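Local coordinates for tryptophane-5-halogenase (PDB 5UAO), which probably uses a bound flavin to chlorinate tryptophan at position 5 in a lanthipeptide during biosynthesis of the antibiotic NAI-107, at residues L401-R406 / E463-L468; L432-A437 / R449-G454. All blocks are in the same frame, centred on the assembly; numbering follows the deposited sequence.

In the fold
Both interactions are buried helix-helix contacts in the mostly helical region of residues 383-471, but they differ in depth. Interaction 1 centres about 16 Å from the centre of the chain and joins helix 383-406 to helix 461-471; interaction 2, about 24 Å out, joins helix 429-437 to helix 446-453 beside the second subunit. They share no helix, yet their centres are about 13 Å apart and they touch, I403 CG2 meeting L432 CD2 at 4.2 Å. Helix 461-471 also packs on F435 and A452. Chemically, interaction 1 adds a hydrogen-bonded imidazole to its aliphatic packing and buries 173 Å², whereas interaction 2 is purely aliphatic and buries 79 Å².

Interaction 1 of 2, residues L401-R406 / E463-L468; sequences LSIHYR and EGVDTL
H404 carries CG anti to its carbonyl carbon (chi1 -64°), which swings the imidazole across to L468, while I403 has CG1 between its backbone N and carbonyl carbon, and its CD1 touches the same leucine. The motif is a nearly parallel helix pair within the tryptophan halogenase fold: the short axes of 401-406 and 463-468 run 5° apart and approach to 10.3 Å, a spacing bridged mainly by side chains.

Beside the ring, I403 and L468 meet at an oblique angle, with V465 on the margin, its CG1 4.5 Å from I403 CD1. The nearest approach of the isoleucine is from its CD1 to L468 CB, at 3.9 Å. L468 also touches F116 of strand 116-119.

The centre is a CH-pi contact. L468 CG lies 3.8 Å from the centroid of the H404 ring and 18° off its normal, so the leucine branch sits over the face rather than at the edge. Its CD1 leans over one side of the ring, 3.6 Å from H404 CD2.

Both ring nitrogens are hydrogen-bonded outside the contact, NE2 to E355 and ND1 to F400 O; these two bonds hold the ring's rotation. An alanine at H404 would remove the ring and is likely to leave E355 OE2 without this partner and a gap between L401 and L468. On the face opposite L468, L401 CD2 of the same helix stands 4.2 Å above the ring plane, placing the imidazole between two leucines.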
ATOM      1  N   LEU A 401       3.596 -16.837   6.821  1.00 22.43           N
ATOM      2  CA  LEU A 401       4.045 -18.163   7.130  1.00 23.26           C
ATOM      3  C   LEU A 401       3.768 -18.512   8.590  1.00 23.46           C
ATOM      4  O   LEU A 401       3.503 -19.693   8.893  1.00 23.39           O
ATOM      5  CB  LEU A 401       5.531 -18.380   6.858  1.00 24.14           C
ATOM      6  CG  LEU A 401       5.904 -18.290   5.360  1.00 27.98           C
ATOM      7  CD1 LEU A 401       7.406 -18.495   5.177  1.00 32.40           C
ATOM      8  CD2 LEU A 401       5.199 -19.387   4.626  1.00 28.89           C
ATOM      9  N   SER A 402       3.903 -17.528   9.484  1.00 22.46           N
ATOM     10  CA  SER A 402       3.690 -17.795  10.931  1.00 22.17           C
ATOM     11  C   SER A 402       2.300 -18.447  11.198  1.00 23.34           C
ATOM     12  O   SER A 402       2.173 -19.313  12.048  1.00 23.79           O
ATOM     13  CB  SER A 402       3.860 -16.490  11.762  1.00 24.17           C
ATOM     14  OG  SER A 402       2.714 -15.604  11.842  1.00 23.49           O
ATOM     15  N   ILE A 403       1.271 -18.027  10.473  1.00 23.23           N
ATOM     16  CA  ILE A 403      -0.066 -18.578  10.697  1.00 25.61           C
ATOM     17  C   ILE A 403      -0.229 -19.962  10.098  1.00 25.00           C
ATOM     18  O   ILE A 403      -1.227 -20.602  10.408  1.00 27.32           O
ATOM     19  CB  ILE A 403      -1.199 -17.613  10.274  1.00 27.63           C
ATOM     20  CG1 ILE A 403      -1.218 -17.393   8.766  1.00 30.16           C
ATOM     21  CG2 ILE A 403      -1.022 -16.310  10.961  1.00 31.64           C
ATOM     22  CD1 ILE A 403      -2.559 -17.484   8.173  1.00 35.61           C
ATOM     23  N   HIS A 404       0.692 -20.421   9.217  1.00 23.25           N
ATOM     24  CA  HIS A 404       0.663 -21.827   8.753  1.00 23.63           C
ATOM     25  C   HIS A 404       1.060 -22.756   9.912  1.00 26.52           C
ATOM     26  O   HIS A 404       0.660 -23.925   9.974  1.00 26.14           O
ATOM     27  CB  HIS A 404       1.635 -22.099   7.629  1.00 22.55           C
ATOM     28  CG  HIS A 404       1.365 -21.352   6.352  1.00 22.00           C
ATOM     29  ND1 HIS A 404       1.236 -19.989   6.281  1.00 25.92           N
ATOM     30  CD2 HIS A 404       1.250 -21.793   5.083  1.00 23.58           C
ATOM     31  CE1 HIS A 404       1.057 -19.614   5.020  1.00 26.59           C
ATOM     32  NE2 HIS A 404       1.096 -20.692   4.272  1.00 24.62           N
ATOM     33  N   TYR A 405       1.886 -22.244  10.837  1.00 24.13           N
ATOM     34  CA  TYR A 405       2.374 -23.018  11.957  1.00 24.22           C
ATOM     35  C   TYR A 405       1.523 -22.962  13.199  1.00 24.45           C
ATOM     36  O   TYR A 405       1.217 -24.010  13.782  1.00 26.75           O
ATOM     37  CB  TYR A 405       3.832 -22.639  12.320  1.00 25.77           C
ATOM     38  CG  TYR A 405       4.858 -23.365  11.460  1.00 25.07           C
ATOM     39  CD1 TYR A 405       5.227 -24.670  11.745  1.00 28.10           C
ATOM     40  CD2 TYR A 405       5.388 -22.755  10.309  1.00 27.13           C
ATOM     41  CE1 TYR A 405       6.116 -25.324  10.961  1.00 29.86           C
ATOM     42  CE2 TYR A 405       6.291 -23.390   9.528  1.00 27.42           C
ATOM     43  CZ  TYR A 405       6.633 -24.680   9.862  1.00 27.36           C
ATOM     44  OH  TYR A 405       7.483 -25.326   9.110  1.00 28.54           O
ATOM     45  N   ARG A 406       1.078 -21.761  13.578  1.00 27.14           N
ATOM     46  CA  ARG A 406       0.344 -21.542  14.825  1.00 25.06           C
ATOM     47  C   ARG A 406      -0.962 -22.335  14.860  1.00 29.82           C
ATOM     48  O   ARG A 406      -1.425 -22.700  15.951  1.00 24.57           O
ATOM     49  CB  ARG A 406      -0.004 -20.057  14.921  1.00 27.57           C
ATOM     50  CG  ARG A 406      -0.727 -19.634  16.186  1.00 31.00           C
ATOM     51  CD  ARG A 406       0.255 -19.588  17.314  1.00 37.04           C
ATOM     52  NE  ARG A 406      -0.401 -19.545  18.600  1.00 39.51           N
ATOM     53  CZ  ARG A 406       0.065 -18.868  19.658  1.00 45.05           C
ATOM     54  NH1 ARG A 406       1.169 -18.138  19.587  1.00 43.93           N
ATOM     55  NH2 ARG A 406      -0.593 -18.893  20.794  1.00 40.68           N
ATOM     56  N   GLU A 463      -6.695 -12.968   0.212  1.00 27.01           N
ATOM     57  CA  GLU A 463      -7.236 -14.274  -0.201  1.00 29.77           C
ATOM     58  C   GLU A 463      -6.356 -15.428   0.318  1.00 26.98           C
ATOM     59  O   GLU A 463      -6.841 -16.464   0.727  1.00 27.68           O
ATOM     60  CB  GLU A 463      -7.502 -14.343  -1.748  1.00 35.94           C
ATOM     61  CG  GLU A 463      -6.330 -14.173  -2.707  1.00 38.25           C
ATOM     62  CD  GLU A 463      -5.889 -12.704  -2.969  1.00 46.41           C
ATOM     63  OE1 GLU A 463      -6.377 -11.793  -2.273  1.00 40.79           O
ATOM     64  OE2 GLU A 463      -5.024 -12.453  -3.864  1.00 46.94           O
ATOM     65  N   GLY A 464      -5.049 -15.239   0.344  1.00 25.42           N
ATOM     66  CA  GLY A 464      -4.177 -16.273   0.825  1.00 25.75           C
ATOM     67  C   GLY A 464      -4.319 -16.451   2.326  1.00 25.18           C
ATOM     68  O   GLY A 464      -4.346 -17.579   2.846  1.00 25.12           O
ATOM     69  N   VAL A 465      -4.407 -15.338   3.026  1.00 23.84           N
ATOM     70  CA  VAL A 465      -4.622 -15.375   4.506  1.00 24.12           C
ATOM     71  C   VAL A 465      -5.964 -16.055   4.828  1.00 24.56           C
ATOM     72  O   VAL A 465      -6.024 -16.963   5.678  1.00 27.68           O
ATOM     73  CB  VAL A 465      -4.590 -13.965   5.128  1.00 25.59           C
ATOM     74  CG1 VAL A 465      -4.899 -14.021   6.635  1.00 29.48           C
ATOM     75  CG2 VAL A 465      -3.192 -13.342   4.900  1.00 28.07           C
ATOM     76  N   ASP A 466      -7.020 -15.655   4.145  1.00 26.44           N
ATOM     77  CA  ASP A 466      -8.336 -16.283   4.332  1.00 28.53           C
ATOM     78  C   ASP A 466      -8.281 -17.812   4.078  1.00 28.09           C
ATOM     79  O   ASP A 466      -8.863 -18.592   4.816  1.00 27.81           O
ATOM     80  CB  ASP A 466      -9.324 -15.678   3.369  1.00 28.61           C
ATOM     81  CG  ASP A 466      -9.982 -14.340   3.880  1.00 35.33           C
ATOM     82  OD1 ASP A 466     -10.109 -14.026   5.113  1.00 32.92           O
ATOM     83  OD2 ASP A 466     -10.463 -13.628   2.974  1.00 31.62           O
ATOM     84  N   THR A 467      -7.570 -18.241   3.051  1.00 25.17           N
ATOM     85  CA  THR A 467      -7.614 -19.651   2.688  1.00 27.68           C
ATOM     86  C   THR A 467      -6.921 -20.476   3.751  1.00 28.49           C
ATOM     87  O   THR A 467      -7.438 -21.504   4.150  1.00 28.10           O
ATOM     88  CB  THR A 467      -7.013 -19.906   1.291  1.00 29.90           C
ATOM     89  OG1 THR A 467      -7.722 -19.130   0.337  1.00 27.89           O
ATOM     90  CG2 THR A 467      -7.044 -21.365   0.903  1.00 30.38           C
ATOM     91  N   LEU A 468      -5.779 -20.001   4.234  1.00 26.42           N
ATOM     92  CA  LEU A 468      -5.010 -20.694   5.234  1.00 27.78           C
ATOM     93  C   LEU A 468      -5.766 -20.759   6.536  1.00 26.12           C
ATOM     94  O   LEU A 468      -5.790 -21.796   7.169  1.00 25.66           O
ATOM     95  CB  LEU A 468      -3.605 -20.058   5.482  1.00 23.20           C
ATOM     96  CG  LEU A 468      -2.543 -20.755   4.661  1.00 26.48           C
ATOM     97  CD1 LEU A 468      -2.295 -22.228   5.074  1.00 27.04           C
ATOM     98  CD2 LEU A 468      -2.894 -20.713   3.195  1.00 27.94           C
TER

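Interaction 2 of 2, residues L432-A437 / R449-G454; sequences LRLFAA and RYLADG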
ATOM      1  N   LEU A 432      -5.665 -10.978  12.517  1.00 31.68           N
ATOM      2  CA  LEU A 432      -6.405 -12.181  13.021  1.00 32.15           C
ATOM      3  C   LEU A 432      -7.652 -11.829  13.842  1.00 32.36           C
ATOM      4  O   LEU A 432      -8.685 -12.539  13.761  1.00 32.50           O
ATOM      5  CB  LEU A 432      -5.538 -13.097  13.858  1.00 32.40           C
ATOM      6  CG  LEU A 432      -4.330 -13.691  13.106  1.00 36.47           C
ATOM      7  CD1 LEU A 432      -3.431 -14.497  14.027  1.00 38.00           C
ATOM      8  CD2 LEU A 432      -4.713 -14.526  11.895  1.00 38.81           C
ATOM      9  N   ARG A 433      -7.568 -10.724  14.578  1.00 31.56           N
ATOM     10  CA  ARG A 433      -8.702 -10.218  15.387  1.00 31.04           C
ATOM     11  C   ARG A 433      -9.791  -9.714  14.515  1.00 31.61           C
ATOM     12  O   ARG A 433     -10.998  -9.888  14.852  1.00 33.16           O
ATOM     13  CB  ARG A 433      -8.276  -9.131  16.369  1.00 37.15           C
ATOM     14  CG  ARG A 433      -7.305  -9.630  17.419  1.00 43.11           C
ATOM     15  CD  ARG A 433      -7.374  -8.869  18.731  1.00 52.59           C
ATOM     16  NE  ARG A 433      -6.148  -8.999  19.522  1.00 68.14           N
ATOM     17  CZ  ARG A 433      -5.011  -8.302  19.325  1.00 83.15           C
ATOM     18  NH1 ARG A 433      -4.887  -7.396  18.335  1.00 75.34           N
ATOM     19  NH2 ARG A 433      -3.960  -8.523  20.123  1.00 92.10           N
ATOM     20  N   LEU A 434      -9.433  -9.116  13.371  1.00 30.42           N
ATOM     21  CA  LEU A 434     -10.424  -8.710  12.378  1.00 30.43           C
ATOM     22  C   LEU A 434     -11.151  -9.926  11.768  1.00 37.01           C
ATOM     23  O   LEU A 434     -12.410  -9.987  11.692  1.00 30.77           O
ATOM     24  CB  LEU A 434      -9.762  -7.945  11.267  1.00 33.20           C
ATOM     25  CG  LEU A 434      -9.251  -6.503  11.486  1.00 37.63           C
ATOM     26  CD1 LEU A 434      -8.785  -5.877  10.155  1.00 40.99           C
ATOM     27  CD2 LEU A 434     -10.294  -5.598  12.125  1.00 37.61           C
ATOM     28  N   PHE A 435     -10.337 -10.886  11.325  1.00 31.55           N
ATOM     29  CA  PHE A 435     -10.836 -12.164  10.790  1.00 31.89           C
ATOM     30  C   PHE A 435     -11.884 -12.839  11.676  1.00 30.72           C
ATOM     31  O   PHE A 435     -12.953 -13.225  11.209  1.00 29.30           O
ATOM     32  CB  PHE A 435      -9.682 -13.134  10.630  1.00 28.49           C
ATOM     33  CG  PHE A 435     -10.095 -14.504  10.144  1.00 31.64           C
ATOM     34  CD1 PHE A 435     -10.223 -14.756   8.790  1.00 31.94           C
ATOM     35  CD2 PHE A 435     -10.293 -15.538  11.028  1.00 30.67           C
ATOM     36  CE1 PHE A 435     -10.520 -16.002   8.337  1.00 30.79           C
ATOM     37  CE2 PHE A 435     -10.621 -16.782  10.557  1.00 34.18           C
ATOM     38  CZ  PHE A 435     -10.752 -16.996   9.210  1.00 29.92           C
ATOM     39  N   ALA A 436     -11.553 -12.986  12.947  1.00 30.91           N
ATOM     40  CA  ALA A 436     -12.407 -13.659  13.916  1.00 37.39           C
ATOM     41  C   ALA A 436     -13.804 -13.057  14.000  1.00 38.44           C
ATOM     42  O   ALA A 436     -14.817 -13.786  14.154  1.00 37.13           O
ATOM     43  CB  ALA A 436     -11.755 -13.638  15.282  1.00 37.36           C
ATOM     44  N   ALA A 437     -13.859 -11.744  13.890  1.00 38.24           N
ATOM     45  CA  ALA A 437     -15.097 -11.016  14.080  1.00 40.73           C
ATOM     46  C   ALA A 437     -15.964 -11.164  12.849  1.00 38.64           C
ATOM     47  O   ALA A 437     -17.156 -10.845  12.883  1.00 39.64           O
ATOM     48  CB  ALA A 437     -14.792  -9.526  14.356  1.00 40.30           C
ATOM     49  N   ARG A 449     -11.608  -4.143   3.885  1.00 32.18           N
ATOM     50  CA  ARG A 449     -10.677  -4.900   2.991  1.00 35.50           C
ATOM     51  C   ARG A 449      -9.419  -4.129   2.696  1.00 35.64           C
ATOM     52  O   ARG A 449      -8.314  -4.657   2.869  1.00 32.92           O
ATOM     53  CB  ARG A 449     -11.299  -5.352   1.644  1.00 37.31           C
ATOM     54  CG  ARG A 449     -12.499  -6.300   1.763  1.00 39.17           C
ATOM     55  CD  ARG A 449     -12.678  -7.190   0.534  1.00 45.96           C
ATOM     56  NE  ARG A 449     -12.857  -6.404  -0.708  1.00 49.38           N
ATOM     57  CZ  ARG A 449     -13.997  -5.815  -1.085  1.00 55.55           C
ATOM     58  NH1 ARG A 449     -15.104  -5.911  -0.337  1.00 58.52           N
ATOM     59  NH2 ARG A 449     -14.024  -5.105  -2.207  1.00 52.21           N
ATOM     60  N   TYR A 450      -9.565  -2.883   2.264  1.00 36.09           N
ATOM     61  CA  TYR A 450      -8.415  -1.999   2.106  1.00 34.09           C
ATOM     62  C   TYR A 450      -7.542  -1.822   3.412  1.00 33.95           C
ATOM     63  O   TYR A 450      -6.281  -1.812   3.369  1.00 34.67           O
ATOM     64  CB  TYR A 450      -8.911  -0.620   1.582  1.00 45.10           C
ATOM     65  CG  TYR A 450      -7.773   0.194   1.061  1.00 51.47           C
ATOM     66  CD1 TYR A 450      -7.041   1.005   1.922  1.00 60.33           C
ATOM     67  CD2 TYR A 450      -7.329   0.060  -0.263  1.00 54.25           C
ATOM     68  CE1 TYR A 450      -5.942   1.719   1.476  1.00 66.71           C
ATOM     69  CE2 TYR A 450      -6.227   0.763  -0.709  1.00 58.41           C
ATOM     70  CZ  TYR A 450      -5.543   1.592   0.166  1.00 63.50           C
ATOM     71  OH  TYR A 450      -4.459   2.307  -0.249  1.00 73.04           O
ATOM     72  N   LEU A 451      -8.179  -1.684   4.571  1.00 32.53           N
ATOM     73  CA  LEU A 451      -7.422  -1.583   5.812  1.00 31.45           C
ATOM     74  C   LEU A 451      -6.654  -2.900   6.117  1.00 31.41           C
ATOM     75  O   LEU A 451      -5.460  -2.894   6.382  1.00 30.82           O
ATOM     76  CB  LEU A 451      -8.356  -1.219   6.965  1.00 34.69           C
ATOM     77  CG  LEU A 451      -7.761  -0.825   8.302  1.00 39.96           C
ATOM     78  CD1 LEU A 451      -8.776   0.060   9.007  1.00 44.95           C
ATOM     79  CD2 LEU A 451      -7.472  -2.034   9.162  1.00 43.31           C
ATOM     80  N   ALA A 452      -7.362  -4.021   6.010  1.00 29.29           N
ATOM     81  CA  ALA A 452      -6.807  -5.357   6.227  1.00 29.51           C
ATOM     82  C   ALA A 452      -5.621  -5.702   5.307  1.00 34.05           C
ATOM     83  O   ALA A 452      -4.621  -6.297   5.723  1.00 35.39           O
ATOM     84  CB  ALA A 452      -7.898  -6.348   6.014  1.00 29.87           C
ATOM     85  N   ASP A 453      -5.803  -5.378   4.040  1.00 37.53           N
ATOM     86  CA  ASP A 453      -4.801  -5.488   3.004  1.00 43.22           C
ATOM     87  C   ASP A 453      -3.388  -5.176   3.454  1.00 45.64           C
ATOM     88  O   ASP A 453      -2.459  -5.870   3.076  1.00 35.88           O
ATOM     89  CB  ASP A 453      -5.097  -4.461   1.947  1.00 55.90           C
ATOM     90  CG  ASP A 453      -5.318  -5.053   0.626  1.00 66.05           C
ATOM     91  OD1 ASP A 453      -4.375  -5.725   0.154  1.00 75.61           O
ATOM     92  OD2 ASP A 453      -6.420  -4.805   0.055  1.00 76.25           O
ATOM     93  N   GLY A 454      -3.229  -4.098   4.218  1.00 41.22           N
ATOM     94  CA  GLY A 454      -1.919  -3.588   4.548  1.00 38.53           C
ATOM     95  C   GLY A 454      -1.112  -4.579   5.335  1.00 39.94           C
ATOM     96  O   GLY A 454       0.080  -4.512   5.313  1.00 35.94           O
TER
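L434 overlaps L451 and A452 with a single methyl, CD1, which projects from helix 429-437 toward helix 446-453. This is helix-helix packing within the helical part of the tryptophan halogenase fold, between two short helices close in sequence. The nearest CA pair, L434 and A452, is 7.9 Å apart, and no hydrogen bond crosses the contact, so the segments meet through aliphatic carbon alone.

The two leucines approach at about a right angle, and the meeting is end to end: L434 CD1 is 4.2 Å from L451 CD2. Their first torsions differ. L434 has CG anti to its carbonyl carbon (chi1 -73°) and an extended second torsion that sends CD1 outward, whereas L451 has CG opposite its backbone N (chi1 -170°). The alpha-to-beta bonds of L434, L451 and A452 all point across the interface, yet the distances indicate light packing, in keeping with the small area of 79 Å² buried between the segments.

Neighbouring elements place this small contact in the fold. Helix 461-471 touches both helices: L462 touches A452, while F435 packs on D466 and L469. L434 also touches L441, in the connection between the two helices. The second subunit adds P382 against L434 and D384, whose carboxylate forms a salt bridge with R433; helix 429-437 therefore contributes to the subunit interface as well as to the interior.

A452 supplies the other half of the surface met by L434, its CB lying 4.3 Å from L434 CD1.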